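PDB 4IGJ: maleylacetoacetate isomerase from Anaeromyxobacter dehalogenans, which probably isomerises maleylacetoacetate to fumarylacetoacetate with the help of glutathione, as a zeta-class member of the glutathione transferase superfamily. Local coordinates for residues V76-V81 and T87-Q92; R38-L43 and Y50-V55; L138-L143 and R152-F157. One frame throughout, in Å; residues are numbered along the deposited sequence.

Interaction 1: V76-V81 and T87-Q92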
loop_
_atom_site.group_PDB
_atom_site.type_symbol
_atom_site.label_atom_id
_atom_site.label_comp_id
_atom_site.label_asym_id
_atom_site.label_seq_id
_atom_site.Cartn_x
_atom_site.Cartn_y
_atom_site.Cartn_z
ATOM N N VAL A 76 -14.936 3.770 -0.303
ATOM C CA VAL A 76 -14.775 3.369 -1.700
ATOM C C VAL A 76 -13.320 3.027 -2.005
ATOM O O VAL A 76 -12.430 3.816 -1.709
ATOM C CB VAL A 76 -15.226 4.512 -2.636
ATOM C CG1 VAL A 76 -14.756 4.275 -4.060
ATOM C CG2 VAL A 76 -16.741 4.679 -2.586
ATOM N N PRO A 77 -13.064 1.846 -2.598
ATOM C CA PRO A 77 -13.994 0.795 -3.015
ATOM C C PRO A 77 -14.323 -0.195 -1.904
ATOM O O PRO A 77 -13.513 -0.429 -1.006
ATOM C CB PRO A 77 -13.198 0.056 -4.095
ATOM C CG PRO A 77 -11.787 0.135 -3.586
ATOM C CD PRO A 77 -11.681 1.535 -3.003
ATOM N N VAL A 78 -15.523 -0.759 -1.977
ATOM C CA VAL A 78 -15.874 -1.932 -1.187
ATOM C C VAL A 78 -16.379 -2.981 -2.166
ATOM O O VAL A 78 -17.269 -2.697 -2.971
ATOM C CB VAL A 78 -16.956 -1.615 -0.150
ATOM C CG1 VAL A 78 -17.391 -2.880 0.586
ATOM C CG2 VAL A 78 -16.446 -0.570 0.825
ATOM N N LEU A 79 -15.807 -4.183 -2.118
ATOM C CA LEU A 79 -16.346 -5.276 -2.915
ATOM C C LEU A 79 -17.212 -6.131 -2.006
ATOM O O LEU A 79 -16.703 -6.797 -1.102
ATOM C CB LEU A 79 -15.230 -6.110 -3.543
ATOM C CG LEU A 79 -15.741 -7.194 -4.490
ATOM C CD1 LEU A 79 -16.485 -6.586 -5.672
ATOM C CD2 LEU A 79 -14.581 -8.084 -4.960
ATOM N N GLU A 80 -18.527 -6.086 -2.225
ATOM C CA GLU A 80 -19.456 -6.905 -1.457
ATOM C C GLU A 80 -19.609 -8.262 -2.126
ATOM O O GLU A 80 -19.961 -8.346 -3.305
ATOM C CB GLU A 80 -20.824 -6.227 -1.336
ATOM C CG GLU A 80 -21.867 -7.156 -0.712
ATOM C CD GLU A 80 -23.176 -6.470 -0.385
ATOM O OE1 GLU A 80 -23.256 -5.234 -0.524
ATOM O OE2 GLU A 80 -24.120 -7.177 0.017
ATOM N N VAL A 81 -19.321 -9.322 -1.375
ATOM C CA VAL A 81 -19.391 -10.667 -1.909
ATOM C C VAL A 81 -20.545 -11.395 -1.238
ATOM O O VAL A 81 -20.568 -11.540 -0.012
ATOM C CB VAL A 81 -18.080 -11.434 -1.686
ATOM C CG1 VAL A 81 -18.127 -12.744 -2.425
ATOM C CG2 VAL A 81 -16.895 -10.612 -2.178
ATOM N N THR A 87 -22.924 -12.280 3.709
ATOM C CA THR A 87 -22.230 -11.166 3.062
ATOM C C THR A 87 -20.837 -10.891 3.619
ATOM O O THR A 87 -20.650 -10.782 4.829
ATOM C CB THR A 87 -23.051 -9.871 3.181
ATOM O OG1 THR A 87 -24.322 -10.059 2.547
ATOM C CG2 THR A 87 -22.326 -8.721 2.512
ATOM N N HIS A 88 -19.859 -10.764 2.724
ATOM C CA HIS A 88 -18.535 -10.313 3.115
ATOM C C HIS A 88 -18.271 -8.978 2.440
ATOM O O HIS A 88 -18.547 -8.810 1.252
ATOM C CB HIS A 88 -17.458 -11.337 2.732
ATOM C CG HIS A 88 -17.499 -12.594 3.545
ATOM N ND1 HIS A 88 -18.309 -13.661 3.227
ATOM C CD2 HIS A 88 -16.833 -12.951 4.672
ATOM C CE1 HIS A 88 -18.142 -14.623 4.118
ATOM N NE2 HIS A 88 -17.256 -14.214 5.008
ATOM N N LEU A 89 -17.765 -8.021 3.210
ATOM C CA LEU A 89 -17.418 -6.724 2.659
ATOM C C LEU A 89 -15.906 -6.624 2.624
ATOM O O LEU A 89 -15.257 -6.569 3.668
ATOM C CB LEU A 89 -18.001 -5.596 3.506
ATOM C CG LEU A 89 -19.531 -5.615 3.572
ATOM C CD1 LEU A 89 -20.065 -4.516 4.482
ATOM C CD2 LEU A 89 -20.121 -5.482 2.187
ATOM N N LEU A 90 -15.345 -6.618 1.421
ATOM C CA LEU A 90 -13.893 -6.558 1.277
ATOM C C LEU A 90 -13.465 -5.123 1.026
ATOM O O LEU A 90 -14.045 -4.430 0.182
ATOM C CB LEU A 90 -13.429 -7.457 0.140
ATOM C CG LEU A 90 -13.893 -8.905 0.236
ATOM C CD1 LEU A 90 -13.348 -9.693 -0.946
ATOM C CD2 LEU A 90 -13.474 -9.528 1.553
ATOM N N VAL A 91 -12.451 -4.679 1.766
ATOM C CA VAL A 91 -11.958 -3.310 1.657
ATOM C C VAL A 91 -10.457 -3.280 1.395
ATOM O O VAL A 91 -9.780 -4.285 1.598
ATOM C CB VAL A 91 -12.291 -2.477 2.922
ATOM C CG1 VAL A 91 -13.808 -2.400 3.131
ATOM C CG2 VAL A 91 -11.605 -3.052 4.156
ATOM N N GLN A 92 -9.962 -2.111 0.976
ATOM C CA GLN A 92 -8.561 -1.853 0.593
ATOM C C GLN A 92 -8.241 -2.482 -0.747
ATOM O O GLN A 92 -8.287 -3.700 -0.895
ATOM C CB GLN A 92 -7.551 -2.291 1.660
ATOM C CG GLN A 92 -7.485 -1.373 2.869
ATOM C CD GLN A 92 -6.792 -0.037 2.578
ATOM O OE1 GLN A 92 -6.051 0.103 1.603
ATOM N NE2 GLN A 92 -7.033 0.946 3.433
HETATM O O HOH W 1 -11.372 0.288 0.357
HETATM O O HOH W 2 -20.244 -13.901 1.380
#
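Leu79 and Leu90 face each other as a hydrogen-bonded pair of an antiparallel beta hairpin. The hairpin forms part of the second half of the thioredoxin-like N-terminal domain of a glutathione transferase. Leu79 N donates a hydrogen bond to Leu90 O at 2.9 Å, and Leu90 N donates one back to Leu79 O. Val81 and His88 form the next such pair. There the bond from Val81 N to His88 O is 2.8 Å long and nearly straight (175°).

Side chains sort onto two faces. On one face Val81 CG2 meets Leu90 CD1 at 3.9 Å. Leu90 CG is anti to its carbonyl carbon (chi1 -54°), and the extended branch brings CD1 to the valine methyl. On the other face Glu80 and Leu89 lie side by side, with Leu89 CD2 at 3.7 Å from Glu80 CB. The extended Glu80 chain then crosses Thr87, and its OE2 comes to 3.4 Å from the methyl CG2 of Thr87. Glu80 OE1 makes a weak hydrogen bond to Tyr28 OH. Val78 CG1 rests near Leu89 CB.

Further out, helix 93-103 covers the face of Leu79, Val81 and Leu90 with Ile96 and Trp99. Trp115 of the second subunit stacks on the His88 ring, so this face also reaches the dimer interface. A cis peptide bond precedes Pro77, as in the cis-proline loop of the thioredoxin-like fold. The Pro77 ring packs on Ser35, a glutathione-binding residue, and Val76 itself binds glutathione.

Two waters bridge the strands, one near each end of the contact. One donates to Pro77 O and accepts from Gln92 N, at the N-cap of the following helix. The other donates to Val81 O and lies in the plane of the His88 ring at its edge, 2.7 Å from His88 ND1.

Interaction 2: R38-L43 and Y50-V55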
loop_
_atom_site.group_PDB
_atom_site.type_symbol
_atom_site.label_atom_id
_atom_site.label_comp_id
_atom_site.label_asym_id
_atom_site.label_seq_id
_atom_site.Cartn_x
_atom_site.Cartn_y
_atom_site.Cartn_z
ATOM N N ARG A 38 -8.825 0.612 -9.788
ATOM C CA ARG A 38 -7.938 -0.549 -9.689
ATOM C C ARG A 38 -8.743 -1.827 -9.578
ATOM O O ARG A 38 -8.425 -2.829 -10.229
ATOM C CB ARG A 38 -7.021 -0.452 -8.470
ATOM C CG ARG A 38 -6.162 0.810 -8.414
ATOM C CD ARG A 38 -5.769 1.059 -6.981
ATOM N NE ARG A 38 -4.966 2.259 -6.796
ATOM C CZ ARG A 38 -4.625 2.730 -5.601
ATOM N NH1 ARG A 38 -5.038 2.116 -4.500
ATOM N NH2 ARG A 38 -3.887 3.837 -5.506
ATOM N N VAL A 39 -9.781 -1.794 -8.746
ATOM C CA VAL A 39 -10.622 -2.966 -8.548
ATOM C C VAL A 39 -11.456 -3.276 -9.794
ATOM O O VAL A 39 -11.574 -4.443 -10.188
ATOM C CB VAL A 39 -11.465 -2.852 -7.268
ATOM C CG1 VAL A 39 -12.356 -4.076 -7.094
ATOM C CG2 VAL A 39 -10.532 -2.703 -6.058
ATOM N N ARG A 40 -11.982 -2.241 -10.443
ATOM C CA ARG A 40 -12.701 -2.427 -11.703
ATOM C C ARG A 40 -11.811 -3.104 -12.740
ATOM O O ARG A 40 -12.276 -3.944 -13.510
ATOM C CB ARG A 40 -13.217 -1.090 -12.243
ATOM C CG ARG A 40 -14.219 -0.423 -11.333
ATOM C CD ARG A 40 -15.022 0.646 -12.072
ATOM N NE ARG A 40 -14.192 1.714 -12.633
ATOM C CZ ARG A 40 -14.018 2.913 -12.080
ATOM N NH1 ARG A 40 -14.595 3.222 -10.919
ATOM N NH2 ARG A 40 -13.253 3.806 -12.695
ATOM N N LEU A 41 -10.531 -2.746 -12.761
ATOM C CA LEU A 41 -9.585 -3.384 -13.667
ATOM C C LEU A 41 -9.367 -4.857 -13.329
ATOM O O LEU A 41 -9.360 -5.703 -14.223
ATOM C CB LEU A 41 -8.260 -2.622 -13.686
ATOM C CG LEU A 41 -8.345 -1.332 -14.502
ATOM C CD1 LEU A 41 -7.092 -0.509 -14.262
ATOM C CD2 LEU A 41 -8.498 -1.669 -15.974
ATOM N N GLY A 42 -9.220 -5.172 -12.045
ATOM C CA GLY A 42 -9.053 -6.557 -11.646
ATOM C C GLY A 42 -10.257 -7.388 -12.052
ATOM O O GLY A 42 -10.098 -8.496 -12.559
ATOM N N LEU A 43 -11.455 -6.850 -11.830
ATOM C CA LEU A 43 -12.691 -7.548 -12.188
ATOM C C LEU A 43 -12.791 -7.759 -13.700
ATOM O O LEU A 43 -13.115 -8.861 -14.171
ATOM C CB LEU A 43 -13.891 -6.765 -11.672
ATOM C CG LEU A 43 -13.987 -6.733 -10.149
ATOM C CD1 LEU A 43 -14.883 -5.587 -9.680
ATOM C CD2 LEU A 43 -14.479 -8.071 -9.601
ATOM N N TYR A 50 -20.222 -7.971 -12.276
ATOM C CA TYR A 50 -20.535 -7.402 -10.978
ATOM C C TYR A 50 -21.574 -6.293 -11.094
ATOM O O TYR A 50 -21.691 -5.654 -12.143
ATOM C CB TYR A 50 -19.264 -6.881 -10.294
ATOM C CG TYR A 50 -18.594 -5.713 -10.989
ATOM C CD1 TYR A 50 -18.853 -4.408 -10.602
ATOM C CD2 TYR A 50 -17.695 -5.921 -12.024
ATOM C CE1 TYR A 50 -18.231 -3.346 -11.235
ATOM C CE2 TYR A 50 -17.070 -4.872 -12.662
ATOM C CZ TYR A 50 -17.340 -3.588 -12.259
ATOM O OH TYR A 50 -16.707 -2.549 -12.893
ATOM N N GLU A 51 -22.325 -6.084 -10.017
ATOM C CA GLU A 51 -23.248 -4.949 -9.928
ATOM C C GLU A 51 -22.507 -3.689 -9.515
ATOM O O GLU A 51 -21.682 -3.716 -8.601
ATOM C CB GLU A 51 -24.342 -5.221 -8.904
ATOM C CG GLU A 51 -25.165 -6.453 -9.183
ATOM C CD GLU A 51 -26.267 -6.635 -8.162
ATOM O OE1 GLU A 51 -27.220 -7.390 -8.448
ATOM O OE2 GLU A 51 -26.177 -6.022 -7.073
ATOM N N TYR A 52 -22.810 -2.582 -10.179
ATOM C CA TYR A 52 -22.182 -1.311 -9.856
ATOM C C TYR A 52 -23.077 -0.552 -8.890
ATOM O O TYR A 52 -24.229 -0.248 -9.217
ATOM C CB TYR A 52 -21.969 -0.489 -11.127
ATOM C CG TYR A 52 -21.067 0.720 -10.958
ATOM C CD1 TYR A 52 -19.737 0.665 -11.333
ATOM C CD2 TYR A 52 -21.552 1.916 -10.458
ATOM C CE1 TYR A 52 -18.904 1.763 -11.196
ATOM C CE2 TYR A 52 -20.727 3.023 -10.306
ATOM C CZ TYR A 52 -19.404 2.941 -10.682
ATOM O OH TYR A 52 -18.571 4.032 -10.549
ATOM N N ARG A 53 -22.565 -0.256 -7.699
ATOM C CA ARG A 53 -23.290 0.584 -6.751
ATOM C C ARG A 53 -22.534 1.896 -6.630
ATOM O O ARG A 53 -21.449 1.956 -6.042
ATOM C CB ARG A 53 -23.413 -0.089 -5.378
ATOM C CG ARG A 53 -24.501 0.510 -4.441
ATOM C CD ARG A 53 -24.146 1.887 -3.851
ATOM N NE ARG A 53 -24.963 2.227 -2.684
ATOM C CZ ARG A 53 -24.970 3.421 -2.094
ATOM N NH1 ARG A 53 -24.208 4.400 -2.559
ATOM N NH2 ARG A 53 -25.745 3.639 -1.039
ATOM N N ALA A 54 -23.116 2.954 -7.182
ATOM C CA ALA A 54 -22.473 4.254 -7.190
ATOM C C ALA A 54 -22.454 4.882 -5.806
ATOM O O ALA A 54 -23.457 4.863 -5.080
ATOM C CB ALA A 54 -23.170 5.182 -8.185
ATOM N N VAL A 55 -21.306 5.436 -5.443
ATOM C CA VAL A 55 -21.175 6.211 -4.222
ATOM C C VAL A 55 -20.708 7.591 -4.638
ATOM O O VAL A 55 -19.594 7.755 -5.121
ATOM C CB VAL A 55 -20.162 5.570 -3.251
ATOM C CG1 VAL A 55 -19.950 6.462 -2.030
ATOM C CG2 VAL A 55 -20.619 4.176 -2.836
HETATM O O HOH W 3 -14.751 -3.028 -14.743
#
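Tyr50 reaches across from just before strand 51-54 to Leu43 and Arg40 on helix 34-45. From its CB the CG stands between the backbone N and the carbonyl carbon (chi1 65°), which turns the ring toward the helix. Leu43 CD1 sits over one face of this ring, offset toward the rim. The CH-pi distance from Leu43 CD1 to the Tyr50 ring centroid is 3.8 Å, 15° off the normal. CD2 and CE2 are the ring atoms nearest Leu43 CD1, and Leu43 CB also lies near them. The tip, Tyr50 OH, comes to 3.6 Å from Arg40 CG. A water in the ring plane links Tyr50 OH, at 2.7 Å, to Arg40 O. This is helix-on-strand packing inside the beta-alpha-beta unit of strand 24-29, helix 34-45 and strand 51-54. A phenylalanine here would probably keep the CH-pi contact but leave the bridging water without its hydroxyl partner and open a gap beside Arg40 CG. Arg40 bends at chi3 (-60°), and its CD approaches the edge of the Tyr52 ring, 4.1 Å from CE1. Its guanidinium is held outside the two segments: NH1 bonds Ser29 OG and Tyr30 O, NE bonds Ala226 O, and NH2 bonds Trp31 O.

Interaction 3: L138-L143 and R152-F157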
loop_
_atom_site.group_PDB
_atom_site.type_symbol
_atom_site.label_atom_id
_atom_site.label_comp_id
_atom_site.label_asym_id
_atom_site.label_seq_id
_atom_site.Cartn_x
_atom_site.Cartn_y
_atom_site.Cartn_z
ATOM N N LEU A 138 -8.856 14.124 1.039
ATOM C CA LEU A 138 -8.736 14.798 2.330
ATOM C C LEU A 138 -7.400 15.537 2.457
ATOM O O LEU A 138 -7.348 16.667 2.956
ATOM C CB LEU A 138 -8.921 13.802 3.477
ATOM C CG LEU A 138 -8.877 14.367 4.898
ATOM C CD1 LEU A 138 -9.972 15.407 5.108
ATOM C CD2 LEU A 138 -8.996 13.253 5.919
ATOM N N VAL A 139 -6.325 14.904 1.999
ATOM C CA VAL A 139 -5.001 15.510 2.027
ATOM C C VAL A 139 -4.996 16.805 1.230
ATOM O O VAL A 139 -4.575 17.849 1.727
ATOM C CB VAL A 139 -3.945 14.545 1.462
ATOM C CG1 VAL A 139 -2.651 15.279 1.147
ATOM C CG2 VAL A 139 -3.690 13.422 2.443
ATOM N N LEU A 140 -5.474 16.736 -0.005
ATOM C CA LEU A 140 -5.515 17.909 -0.863
ATOM C C LEU A 140 -6.363 19.024 -0.255
ATOM O O LEU A 140 -5.981 20.194 -0.315
ATOM C CB LEU A 140 -6.032 17.539 -2.253
ATOM C CG LEU A 140 -5.199 16.519 -3.027
ATOM C CD1 LEU A 140 -5.775 16.348 -4.426
ATOM C CD2 LEU A 140 -3.721 16.919 -3.073
ATOM N N ARG A 141 -7.497 18.658 0.339
ATOM C CA ARG A 141 -8.391 19.652 0.926
ATOM C C ARG A 141 -7.715 20.398 2.065
ATOM O O ARG A 141 -7.783 21.626 2.134
ATOM C CB ARG A 141 -9.696 19.017 1.414
ATOM C CG ARG A 141 -10.554 19.989 2.226
ATOM C CD ARG A 141 -12.020 19.572 2.304
ATOM N NE ARG A 141 -12.190 18.210 2.796
ATOM C CZ ARG A 141 -12.755 17.233 2.095
ATOM N NH1 ARG A 141 -13.207 17.473 0.873
ATOM N NH2 ARG A 141 -12.874 16.017 2.612
ATOM N N MET A 142 -7.049 19.661 2.949
ATOM C CA MET A 142 -6.401 20.281 4.100
ATOM C C MET A 142 -5.233 21.164 3.671
ATOM O O MET A 142 -4.961 22.191 4.292
ATOM C CB MET A 142 -5.976 19.229 5.123
ATOM C CG MET A 142 -7.102 18.816 6.053
ATOM S SD MET A 142 -6.769 17.281 6.925
ATOM C CE MET A 142 -5.532 17.814 8.108
ATOM N N LEU A 143 -4.562 20.781 2.590
ATOM C CA LEU A 143 -3.491 21.597 2.032
ATOM C C LEU A 143 -4.003 22.942 1.515
ATOM O O LEU A 143 -3.447 23.988 1.850
ATOM C CB LEU A 143 -2.777 20.854 0.902
ATOM C CG LEU A 143 -1.960 19.638 1.333
ATOM C CD1 LEU A 143 -1.507 18.876 0.111
ATOM C CD2 LEU A 143 -0.766 20.043 2.185
ATOM N N ARG A 152 -2.384 21.465 -5.585
ATOM C CA ARG A 152 -2.053 20.974 -6.915
ATOM C C ARG A 152 -0.545 20.928 -7.187
ATOM O O ARG A 152 -0.058 20.028 -7.878
ATOM C CB ARG A 152 -2.837 21.758 -7.973
ATOM C CG ARG A 152 -4.337 21.723 -7.690
ATOM C CD ARG A 152 -5.174 22.376 -8.780
ATOM N NE ARG A 152 -5.125 21.645 -10.045
ATOM C CZ ARG A 152 -5.843 20.556 -10.310
ATOM N NH1 ARG A 152 -6.659 20.056 -9.394
ATOM N NH2 ARG A 152 -5.746 19.962 -11.491
ATOM N N GLU A 153 0.202 21.871 -6.615
ATOM C CA GLU A 153 1.657 21.846 -6.717
ATOM C C GLU A 153 2.200 20.627 -5.972
ATOM O O GLU A 153 3.073 19.925 -6.467
ATOM C CB GLU A 153 2.252 23.146 -6.150
ATOM C CG GLU A 153 3.759 23.294 -6.343
ATOM C CD GLU A 153 4.288 24.643 -5.878
ATOM O OE1 GLU A 153 3.496 25.607 -5.793
ATOM O OE2 GLU A 153 5.500 24.733 -5.590
ATOM N N TRP A 154 1.644 20.391 -4.786
ATOM C CA TRP A 154 1.988 19.247 -3.948
ATOM C C TRP A 154 1.703 17.942 -4.666
ATOM O O TRP A 154 2.550 17.053 -4.697
ATOM C CB TRP A 154 1.176 19.343 -2.655
ATOM C CG TRP A 154 1.202 18.164 -1.721
ATOM C CD1 TRP A 154 0.519 16.977 -1.854
ATOM C CD2 TRP A 154 1.873 18.099 -0.459
ATOM N NE1 TRP A 154 0.760 16.174 -0.763
ATOM C CE2 TRP A 154 1.590 16.842 0.106
ATOM C CE3 TRP A 154 2.701 18.984 0.243
ATOM C CZ2 TRP A 154 2.104 16.447 1.342
ATOM C CZ3 TRP A 154 3.219 18.585 1.464
ATOM C CH2 TRP A 154 2.920 17.328 2.001
ATOM N N ALA A 155 0.508 17.832 -5.239
ATOM C CA ALA A 155 0.140 16.629 -5.971
ATOM C C ALA A 155 1.110 16.387 -7.125
ATOM O O ALA A 155 1.562 15.264 -7.333
ATOM C CB ALA A 155 -1.292 16.721 -6.476
ATOM N N ARG A 156 1.431 17.429 -7.888
ATOM C CA ARG A 156 2.382 17.268 -8.980
ATOM C C ARG A 156 3.754 16.827 -8.482
ATOM O O ARG A 156 4.409 16.002 -9.111
ATOM C CB ARG A 156 2.498 18.552 -9.804
ATOM C CG ARG A 156 1.354 18.772 -10.778
ATOM C CD ARG A 156 1.608 20.008 -11.672
ATOM N NE ARG A 156 1.612 21.259 -10.925
ATOM C CZ ARG A 156 0.524 21.972 -10.664
ATOM N NH1 ARG A 156 -0.665 21.563 -11.089
ATOM N NH2 ARG A 156 0.621 23.101 -9.976
ATOM N N PHE A 157 4.180 17.357 -7.339
ATOM C CA PHE A 157 5.482 16.991 -6.801
ATOM C C PHE A 157 5.537 15.510 -6.432
ATOM O O PHE A 157 6.471 14.801 -6.806
ATOM C CB PHE A 157 5.828 17.842 -5.577
ATOM C CG PHE A 157 7.104 17.424 -4.904
ATOM C CD1 PHE A 157 8.331 17.867 -5.375
ATOM C CD2 PHE A 157 7.080 16.566 -3.811
ATOM C CE1 PHE A 157 9.508 17.471 -4.761
ATOM C CE2 PHE A 157 8.258 16.168 -3.189
ATOM C CZ PHE A 157 9.470 16.622 -3.668
#
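Two helices of the all-helical C-terminal domain of the glutathione transferase fold, 137-146 and 150-171, pack here through apolar side chains. The short segments run at 136° to each other, with axes 10.1 Å apart at closest approach. Trp154 points its indole at helix 137-146, with CG anti to the backbone N (chi1 171°). Leu143 CD1 presses on one face of the five-membered ring, 3.3 Å from its centroid and 10° off the normal. This is a close CH-pi contact, in which the two side chains cross at about a right angle. Leu143 CD2 lies farther along the indole, 4.1 Å from Trp154 CE3. Val139 CG1 reaches the pyrrole end, 4.0 Å from Trp154 NE1. That nitrogen makes a weak hydrogen bond to Met134 O. Leu140 CD2 lies 4.2 Å from Ala155 CB.

Around the indole, Trp150 meets Trp154 edge-to-face and Phe158 adds a third ring, both from helix 150-171. Phe200, just after helix 185-199, packs on Leu140 and Ala155. On the dimer side, Met142 of the second subunit's helix 137-146 packs against Trp154.

In the fold
The three contacts follow one another along the chain in the order 2, 1, 3. Interactions 2 and 1 share the N-terminal domain and its four-stranded sheet. Interaction 2 joins a helix to one outermost strand, and interaction 1 pairs the other outermost strand with its neighbour. Their centres are about 10 Å apart, and they touch where Val76 packs on Val55 and Pro77 on Val39. Both segment sets hold glutathione-binding residues, Arg38 and Val76. Interaction 3 belongs to the helical C-terminal domain, with its centre about 27 Å from that of interaction 1 and about 26 Å from that of interaction 2. Interactions 1 and 3 both touch the second subunit, so both domains contribute to the dimer interface.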